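Local coordinates for aminopeptidase N family protein (Idiomarina loihiensis L2TR, PDB 4FGM), which probably acts as a zinc-dependent aminopeptidase of the M61 family, removing residues from the amino-terminal end of peptides, at residues S47-G52 with Q86-D91; D165-I170 with T224-V229; P482-F487 with R539-D544. All coordinates share one frame; numbering follows the deposited sequence.

Contact 1: S47-G52 with Q86-D91; sequences SKHIIG and QVYAWD
The imidazole of His49 and the phenol ring of Tyr88 meet obliquely, ND1 coming to the edge of the phenol ring, near its plane, 4.1 Å from Tyr88 CD2. On one face of the imidazole sits its neighbour Lys48, whose CG lies over the ring centre; one face of the Tyr88 ring has Trp90 N above it, toward the rim. His49 CG is anti to the carbonyl carbon (chi1 -56°), which places it 3.5 Å from Tyr88 O. An alanine at His49 would probably leave the edge of Tyr88 without this neighbour and Lys48 CG without the ring beneath it. Beside the rings the backbones pair antiparallel. Tyr88 N donates to His49 O at 2.9 Å, and the hydrogen-bonded pair Ile51–Gln86 closes with Ile51 N to Gln86 O at 2.8 Å and its reciprocal bond. Ile50 and Val87 form the neighbouring non-hydrogen-bonded pair on the other face. Ile51 CD1 lies 4.0 Å from Tyr88 CB, these side chains running alongside each other, while the amide of Gln86 turns to Asn17 on strand 15-22. The short strand 50-51 thus joins strand 81-91 in the M61 N-terminal domain through main-chain bonds, whereas its side chains add mostly van der Waals contact at the surface.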
# COMPACT_ATOMS: atom_id res chain seq x y z
N SER A 47 -2.36 20.51 6.13
CA SER A 47 -2.36 21.83 6.75
C SER A 47 -3.47 22.11 7.77
O SER A 47 -3.33 23.01 8.60
CB SER A 47 -2.41 22.91 5.66
OG SER A 47 -1.26 22.83 4.84
N LYS A 48 -4.57 21.37 7.70
CA LYS A 48 -5.68 21.58 8.63
C LYS A 48 -5.34 21.25 10.08
O LYS A 48 -6.06 21.66 10.99
CB LYS A 48 -6.89 20.74 8.21
CG LYS A 48 -6.61 19.24 8.21
CD LYS A 48 -7.74 18.47 7.53
CE LYS A 48 -7.27 17.08 7.09
NZ LYS A 48 -8.38 16.31 6.47
N HIS A 49 -4.26 20.50 10.30
CA HIS A 49 -3.85 20.12 11.66
C HIS A 49 -2.88 21.12 12.30
O HIS A 49 -2.53 21.00 13.47
CB HIS A 49 -3.22 18.73 11.65
CG HIS A 49 -4.11 17.67 11.08
ND1 HIS A 49 -5.41 17.46 11.52
CD2 HIS A 49 -3.90 16.76 10.09
CE1 HIS A 49 -5.95 16.48 10.83
NE2 HIS A 49 -5.06 16.03 9.96
N ILE A 50 -2.44 22.10 11.52
CA ILE A 50 -1.53 23.13 12.00
C ILE A 50 -2.35 24.09 12.84
O ILE A 50 -3.39 24.59 12.40
CB ILE A 50 -0.87 23.84 10.83
CG1 ILE A 50 0.21 22.91 10.25
CG2 ILE A 50 -0.27 25.17 11.27
CD1 ILE A 50 0.99 23.50 9.11
N ILE A 51 -1.88 24.36 14.05
CA ILE A 51 -2.62 25.21 14.99
C ILE A 51 -1.78 26.29 15.67
O ILE A 51 -0.62 26.07 16.04
CB ILE A 51 -3.24 24.32 16.10
CG1 ILE A 51 -4.21 23.32 15.47
CG2 ILE A 51 -3.96 25.18 17.13
CD1 ILE A 51 -4.67 22.24 16.44
N GLY A 52 -2.40 27.46 15.84
CA GLY A 52 -1.78 28.59 16.50
C GLY A 52 -0.41 29.00 15.98
O GLY A 52 0.52 29.18 16.76
N GLN A 86 1.75 24.43 16.44
CA GLN A 86 1.47 23.12 17.00
C GLN A 86 0.85 22.29 15.90
O GLN A 86 0.30 22.83 14.93
CB GLN A 86 0.48 23.22 18.16
CG GLN A 86 0.98 23.97 19.36
CD GLN A 86 0.11 23.72 20.56
OE1 GLN A 86 -1.08 24.00 20.55
NE2 GLN A 86 0.71 23.17 21.61
N VAL A 87 0.92 20.98 16.04
CA VAL A 87 0.33 20.09 15.06
C VAL A 87 -0.52 19.04 15.77
O VAL A 87 -0.04 18.37 16.70
CB VAL A 87 1.42 19.40 14.22
CG1 VAL A 87 0.79 18.51 13.18
CG2 VAL A 87 2.29 20.45 13.55
N TYR A 88 -1.77 18.90 15.33
CA TYR A 88 -2.69 17.92 15.91
C TYR A 88 -2.43 16.58 15.23
O TYR A 88 -2.59 16.46 14.02
CB TYR A 88 -4.14 18.33 15.69
CG TYR A 88 -5.14 17.37 16.31
CD1 TYR A 88 -5.27 17.27 17.69
CD2 TYR A 88 -5.95 16.57 15.51
CE1 TYR A 88 -6.19 16.39 18.27
CE2 TYR A 88 -6.88 15.70 16.07
CZ TYR A 88 -6.99 15.62 17.45
OH TYR A 88 -7.93 14.78 18.01
N ALA A 89 -2.05 15.57 16.01
CA ALA A 89 -1.73 14.26 15.46
C ALA A 89 -2.58 13.14 16.04
O ALA A 89 -2.18 12.49 17.02
CB ALA A 89 -0.25 13.96 15.69
N TRP A 90 -3.73 12.89 15.43
CA TRP A 90 -4.63 11.83 15.88
C TRP A 90 -5.15 10.98 14.72
O TRP A 90 -6.35 10.73 14.62
CB TRP A 90 -5.80 12.43 16.66
CG TRP A 90 -6.48 11.44 17.55
CD1 TRP A 90 -7.82 11.22 17.64
CD2 TRP A 90 -5.86 10.54 18.47
NE1 TRP A 90 -8.08 10.23 18.56
CE2 TRP A 90 -6.89 9.79 19.08
CE3 TRP A 90 -4.53 10.29 18.82
CZ2 TRP A 90 -6.63 8.82 20.04
CZ3 TRP A 90 -4.27 9.32 19.77
CH2 TRP A 90 -5.32 8.59 20.37
N ASP A 91 -4.25 10.56 13.85
CA ASP A 91 -4.62 9.73 12.71
C ASP A 91 -3.74 8.49 12.68
O ASP A 91 -2.59 8.56 12.26
CB ASP A 91 -4.46 10.48 11.39
CG ASP A 91 -4.62 9.56 10.18
OD1 ASP A 91 -5.64 8.84 10.10
OD2 ASP A 91 -3.72 9.55 9.32

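Contact 2: D165-I170 with T224-V229; sequences DYPFLI and TFLTMV
Leu169 points toward the other strand, and with CG anti to the backbone N (chi1 178°) its two methyls end against Leu226, Thr227 and Met228. Leu226 holds CG anti to the carbonyl carbon (chi1 -53°) and CD1 anti to CA, which lays CD1 against Pro167, 3.9 Å from CG of the proline ring and 3.6 Å from Pro167 O. That carbonyl oxygen is not left to the methyl group, since it also accepts a hydrogen bond from Thr140 OG1. Leu169 divides its two methyls between neighbours: CD2 rests 3.8 Å from Thr227 N and 4.1 Å from Leu226 CB, whereas CD1 touches CG of Met228 at 4.1 Å. Met228, present as selenomethionine, crosses this leucine at an angle, its chain bent at the last torsion.

No hydrogen bond links the segments. The axes of the short segments 168-170 and 224-229 approach to 8.0 Å, their directions 52° apart, consistent with side chains of two different sheets packing on each other rather than with pairing within one sheet. Strand 168-171 pairs with 103-106 and 137-140 of the N-terminal domain. Strand 222-230 is the middle one of a mixed five-stranded sheet, between 183-190 and 242-248; a mixed sheet of this kind, with an antiparallel edge strand beside the zinc site, is familiar from thermolysin-like peptidases. Here the edge strand is 235-238, which supplies Gly236, Leu237 and Glu238 to the maleic acid pocket. The contact itself lies away from that pocket, the Met228 side chain being about 12 Å from the maleic acid.

Thr227 turns its side chain away from Leu169, onto Leu189, Leu245 and Cys247, and offers the leucine its backbone instead.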
# COMPACT_ATOMS: atom_id res chain seq x y z
N ASP A 165 10.80 12.36 3.58
CA ASP A 165 10.83 10.96 3.20
C ASP A 165 11.43 10.10 4.32
O ASP A 165 11.82 8.96 4.10
CB ASP A 165 11.62 10.75 1.91
CG ASP A 165 11.34 9.39 1.29
OD1 ASP A 165 10.15 9.01 1.27
OD2 ASP A 165 12.30 8.73 0.83
N TYR A 166 11.51 10.67 5.52
CA TYR A 166 12.02 9.93 6.66
C TYR A 166 10.98 9.97 7.77
O TYR A 166 10.90 10.94 8.51
CB TYR A 166 13.33 10.54 7.20
CG TYR A 166 14.51 10.51 6.26
CD1 TYR A 166 15.03 11.69 5.75
CD2 TYR A 166 15.10 9.30 5.89
CE1 TYR A 166 16.13 11.68 4.88
CE2 TYR A 166 16.20 9.27 5.03
CZ TYR A 166 16.71 10.46 4.53
OH TYR A 166 17.80 10.45 3.68
N PRO A 167 10.14 8.93 7.88
CA PRO A 167 9.14 8.97 8.96
C PRO A 167 9.82 8.68 10.29
O PRO A 167 10.93 8.15 10.32
CB PRO A 167 8.15 7.88 8.56
CG PRO A 167 9.00 6.91 7.76
CD PRO A 167 9.84 7.85 6.92
N PHE A 168 9.17 9.05 11.39
CA PHE A 168 9.70 8.83 12.73
C PHE A 168 8.71 8.04 13.58
O PHE A 168 7.49 8.25 13.50
CB PHE A 168 9.98 10.17 13.45
CG PHE A 168 11.29 10.82 13.09
CD1 PHE A 168 11.48 11.40 11.84
CD2 PHE A 168 12.33 10.87 14.02
CE1 PHE A 168 12.68 12.04 11.52
CE2 PHE A 168 13.54 11.51 13.71
CZ PHE A 168 13.72 12.08 12.46
N LEU A 169 9.24 7.14 14.40
CA LEU A 169 8.43 6.33 15.30
C LEU A 169 9.06 6.41 16.69
O LEU A 169 10.26 6.15 16.85
CB LEU A 169 8.40 4.87 14.82
CG LEU A 169 7.63 3.87 15.70
CD1 LEU A 169 6.20 4.37 15.91
CD2 LEU A 169 7.62 2.49 15.04
N ILE A 170 8.27 6.80 17.68
CA ILE A 170 8.78 6.91 19.04
C ILE A 170 7.90 6.17 20.03
O ILE A 170 6.71 6.00 19.81
CB ILE A 170 8.91 8.40 19.46
CG1 ILE A 170 7.56 9.11 19.33
CG2 ILE A 170 9.93 9.10 18.58
CD1 ILE A 170 7.61 10.58 19.72
N THR A 224 15.29 0.42 7.76
CA THR A 224 14.48 0.19 8.95
C THR A 224 13.01 -0.04 8.67
O THR A 224 12.37 0.73 7.94
CB THR A 224 14.54 1.39 9.91
OG1 THR A 224 15.86 1.96 9.90
CG2 THR A 224 14.17 0.95 11.33
N PHE A 225 12.47 -1.10 9.26
CA PHE A 225 11.05 -1.42 9.10
C PHE A 225 10.33 -0.87 10.34
O PHE A 225 10.34 -1.51 11.39
CB PHE A 225 10.84 -2.93 9.02
CG PHE A 225 11.33 -3.55 7.74
CD1 PHE A 225 12.63 -4.03 7.64
CD2 PHE A 225 10.49 -3.66 6.64
CE1 PHE A 225 13.08 -4.63 6.45
CE2 PHE A 225 10.93 -4.25 5.46
CZ PHE A 225 12.23 -4.74 5.36
N LEU A 226 9.75 0.32 10.21
CA LEU A 226 9.04 0.96 11.33
C LEU A 226 7.64 0.37 11.39
O LEU A 226 6.82 0.59 10.49
CB LEU A 226 8.99 2.47 11.13
CG LEU A 226 10.35 3.13 10.88
CD1 LEU A 226 10.16 4.64 10.71
CD2 LEU A 226 11.30 2.83 12.05
N THR A 227 7.35 -0.35 12.46
CA THR A 227 6.07 -1.03 12.58
C THR A 227 5.19 -0.70 13.77
O THR A 227 5.59 -0.85 14.92
CB THR A 227 6.29 -2.56 12.60
OG1 THR A 227 7.11 -2.93 11.48
CG2 THR A 227 4.97 -3.30 12.52
N MSE A 228 3.98 -0.25 13.46
CA MSE A 228 2.98 0.03 14.49
C MSE A 228 2.09 -1.22 14.52
O MSE A 228 1.57 -1.67 13.49
CB MSE A 228 2.16 1.27 14.14
CG MSE A 228 2.86 2.56 14.46
SE MSE A 228 1.87 4.10 13.86
CE MSE A 228 2.21 3.91 11.96
N VAL A 229 1.93 -1.79 15.71
CA VAL A 229 1.13 -3.00 15.85
C VAL A 229 -0.16 -2.74 16.61
O VAL A 229 -0.13 -2.36 17.78
CB VAL A 229 1.92 -4.10 16.60
CG1 VAL A 229 1.17 -5.42 16.52
CG2 VAL A 229 3.32 -4.22 16.02

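Contact 3: P482-F487 with R539-D544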
# COMPACT_ATOMS: atom_id res chain seq x y z
N PRO A 482 -18.71 -25.85 -2.96
CA PRO A 482 -19.12 -24.76 -3.84
C PRO A 482 -20.60 -24.46 -3.69
O PRO A 482 -21.42 -25.38 -3.56
CB PRO A 482 -18.82 -25.30 -5.23
CG PRO A 482 -17.72 -26.25 -5.01
CD PRO A 482 -17.91 -26.87 -3.66
N ALA A 483 -20.97 -23.18 -3.76
CA ALA A 483 -22.36 -22.79 -3.63
C ALA A 483 -23.12 -22.91 -4.96
O ALA A 483 -22.55 -22.69 -6.03
CB ALA A 483 -22.46 -21.37 -3.10
N ARG A 484 -24.40 -23.26 -4.87
CA ARG A 484 -25.23 -23.39 -6.06
C ARG A 484 -25.81 -22.04 -6.45
O ARG A 484 -26.07 -21.77 -7.62
CB ARG A 484 -26.35 -24.39 -5.80
CG ARG A 484 -26.48 -25.48 -6.87
CD ARG A 484 -26.24 -26.87 -6.28
NE ARG A 484 -26.48 -26.88 -4.83
CZ ARG A 484 -26.32 -27.95 -4.06
NH1 ARG A 484 -25.97 -29.12 -4.60
NH2 ARG A 484 -26.46 -27.85 -2.75
N VAL A 485 -26.01 -21.18 -5.46
CA VAL A 485 -26.55 -19.84 -5.73
C VAL A 485 -25.83 -18.80 -4.88
O VAL A 485 -25.16 -19.15 -3.89
CB VAL A 485 -28.06 -19.73 -5.38
CG1 VAL A 485 -28.84 -20.78 -6.14
CG2 VAL A 485 -28.26 -19.92 -3.86
N ASN A 486 -25.92 -17.54 -5.28
CA ASN A 486 -25.33 -16.46 -4.49
C ASN A 486 -25.97 -15.12 -4.83
O ASN A 486 -26.60 -14.95 -5.87
CB ASN A 486 -23.80 -16.40 -4.59
CG ASN A 486 -23.31 -15.93 -5.93
OD1 ASN A 486 -24.07 -15.50 -6.79
ND2 ASN A 486 -22.00 -16.01 -6.12
N PHE A 487 -25.82 -14.17 -3.93
CA PHE A 487 -26.41 -12.86 -4.12
C PHE A 487 -25.82 -12.06 -5.24
O PHE A 487 -26.52 -11.28 -5.88
CB PHE A 487 -26.28 -12.04 -2.84
CG PHE A 487 -27.20 -12.48 -1.75
CD1 PHE A 487 -28.55 -12.17 -1.81
CD2 PHE A 487 -26.72 -13.18 -0.65
CE1 PHE A 487 -29.41 -12.56 -0.79
CE2 PHE A 487 -27.57 -13.58 0.37
CZ PHE A 487 -28.91 -13.27 0.30
N ARG A 539 -30.35 -24.42 -0.02
CA ARG A 539 -31.66 -24.96 -0.32
C ARG A 539 -32.19 -24.52 -1.65
O ARG A 539 -33.28 -24.91 -2.05
CB ARG A 539 -32.65 -24.52 0.75
CG ARG A 539 -32.50 -25.26 2.04
CD ARG A 539 -32.98 -24.43 3.17
NE ARG A 539 -32.74 -25.09 4.44
CZ ARG A 539 -32.73 -24.45 5.60
NH1 ARG A 539 -32.96 -23.14 5.64
NH2 ARG A 539 -32.49 -25.10 6.73
N TYR A 540 -31.41 -23.71 -2.34
CA TYR A 540 -31.86 -23.19 -3.62
C TYR A 540 -30.96 -23.55 -4.78
O TYR A 540 -29.79 -23.88 -4.60
CB TYR A 540 -31.99 -21.68 -3.52
CG TYR A 540 -32.84 -21.26 -2.35
CD1 TYR A 540 -34.21 -21.48 -2.37
CD2 TYR A 540 -32.27 -20.70 -1.22
CE1 TYR A 540 -35.00 -21.14 -1.30
CE2 TYR A 540 -33.05 -20.36 -0.13
CZ TYR A 540 -34.41 -20.58 -0.17
OH TYR A 540 -35.20 -20.25 0.90
N ILE A 541 -31.53 -23.48 -5.97
CA ILE A 541 -30.80 -23.72 -7.20
C ILE A 541 -31.22 -22.60 -8.15
O ILE A 541 -32.26 -21.98 -7.96
CB ILE A 541 -31.13 -25.10 -7.84
CG1 ILE A 541 -32.61 -25.16 -8.24
CG2 ILE A 541 -30.78 -26.22 -6.87
CD1 ILE A 541 -32.96 -26.41 -9.02
N PRO A 542 -30.41 -22.32 -9.17
CA PRO A 542 -30.77 -21.25 -10.11
C PRO A 542 -32.21 -21.39 -10.61
O PRO A 542 -32.66 -22.48 -10.95
CB PRO A 542 -29.74 -21.42 -11.22
CG PRO A 542 -28.53 -21.90 -10.48
CD PRO A 542 -29.11 -22.93 -9.52
N GLY A 543 -32.93 -20.27 -10.63
CA GLY A 543 -34.31 -20.29 -11.09
C GLY A 543 -35.31 -20.19 -9.95
O GLY A 543 -36.46 -19.82 -10.16
N ASP A 544 -34.88 -20.53 -8.73
CA ASP A 544 -35.79 -20.45 -7.60
C ASP A 544 -36.00 -18.99 -7.21
O ASP A 544 -35.11 -18.16 -7.33
CB ASP A 544 -35.24 -21.22 -6.39
CG ASP A 544 -35.31 -22.72 -6.57
OD1 ASP A 544 -36.13 -23.18 -7.39
OD2 ASP A 544 -34.56 -23.44 -5.89
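The two loops have their nearest CA atoms at Arg484 and Ile541, 5.7 Å apart, just where the second loop enters a type II beta turn running from Ile541 to Asp544. Val485 makes the closest side-chain contacts. With CG1 anti to the carbonyl carbon (chi1 -56°), this methyl lies against the main chain of the opposite loop, 3.6 Å from Tyr540 O and equally near Ile541 C, and it also reaches Pro542 CD at 4.0 Å. The second methyl, CG2, occupies the crowded position between the backbone N and the carbonyl carbon, and meets Tyr540 CB at 4.1 Å. Arg484 adds its CB, 3.7 Å from Tyr540 O, and its carbonyl oxygen faces the proline ring, 3.8 Å from Pro542 CG.

No hydrogen bond crosses between the loops; the polar bonds serve the turn itself. Asp544 N returns to Ile541 O, and the Asp544 carboxylate folds back so that OD2 receives Ile541 N at 3.0 Å, from above the carboxylate plane. The turn is therefore clasped by a backbone and a side-chain bond. Tyr540 sends its ring elsewhere, stacking on Trp563 with its hydroxyl bonded to Asp524, and Val485 touches the same tryptophan.

Pro542 and Gly543 fill the two corner positions of the turn, the glycine at a positive phi (104°) that suits the second corner of type II. The turn ends the loop between helix 533-537 and strand 545-552, and the other loop leads into strand 489-494; this succession of small antiparallel sheet and short helices is consistent with the PDZ domain of this protein.

In the fold
Contact 2 is wholly buried, whereas contacts 1 and 3 lie at the surface. Contacts 1 and 2 have centres about 19 Å apart. Contact 1 joins two strands of the N-terminal domain by antiparallel pairing and main-chain hydrogen bonds, whereas contact 2 joins one such strand, through apolar side chains, to the five-stranded sheet whose strand 235-238 lines the maleic acid pocket. Contact 3, its centre about 48 Å from that of contact 2 and across the centre of the chain, shares no element with either. It resembles contact 2 in lacking hydrogen bonds between its segments, but joins irregular loops, with its hydrogen bonds kept inside a turn. All three close in series along the chain.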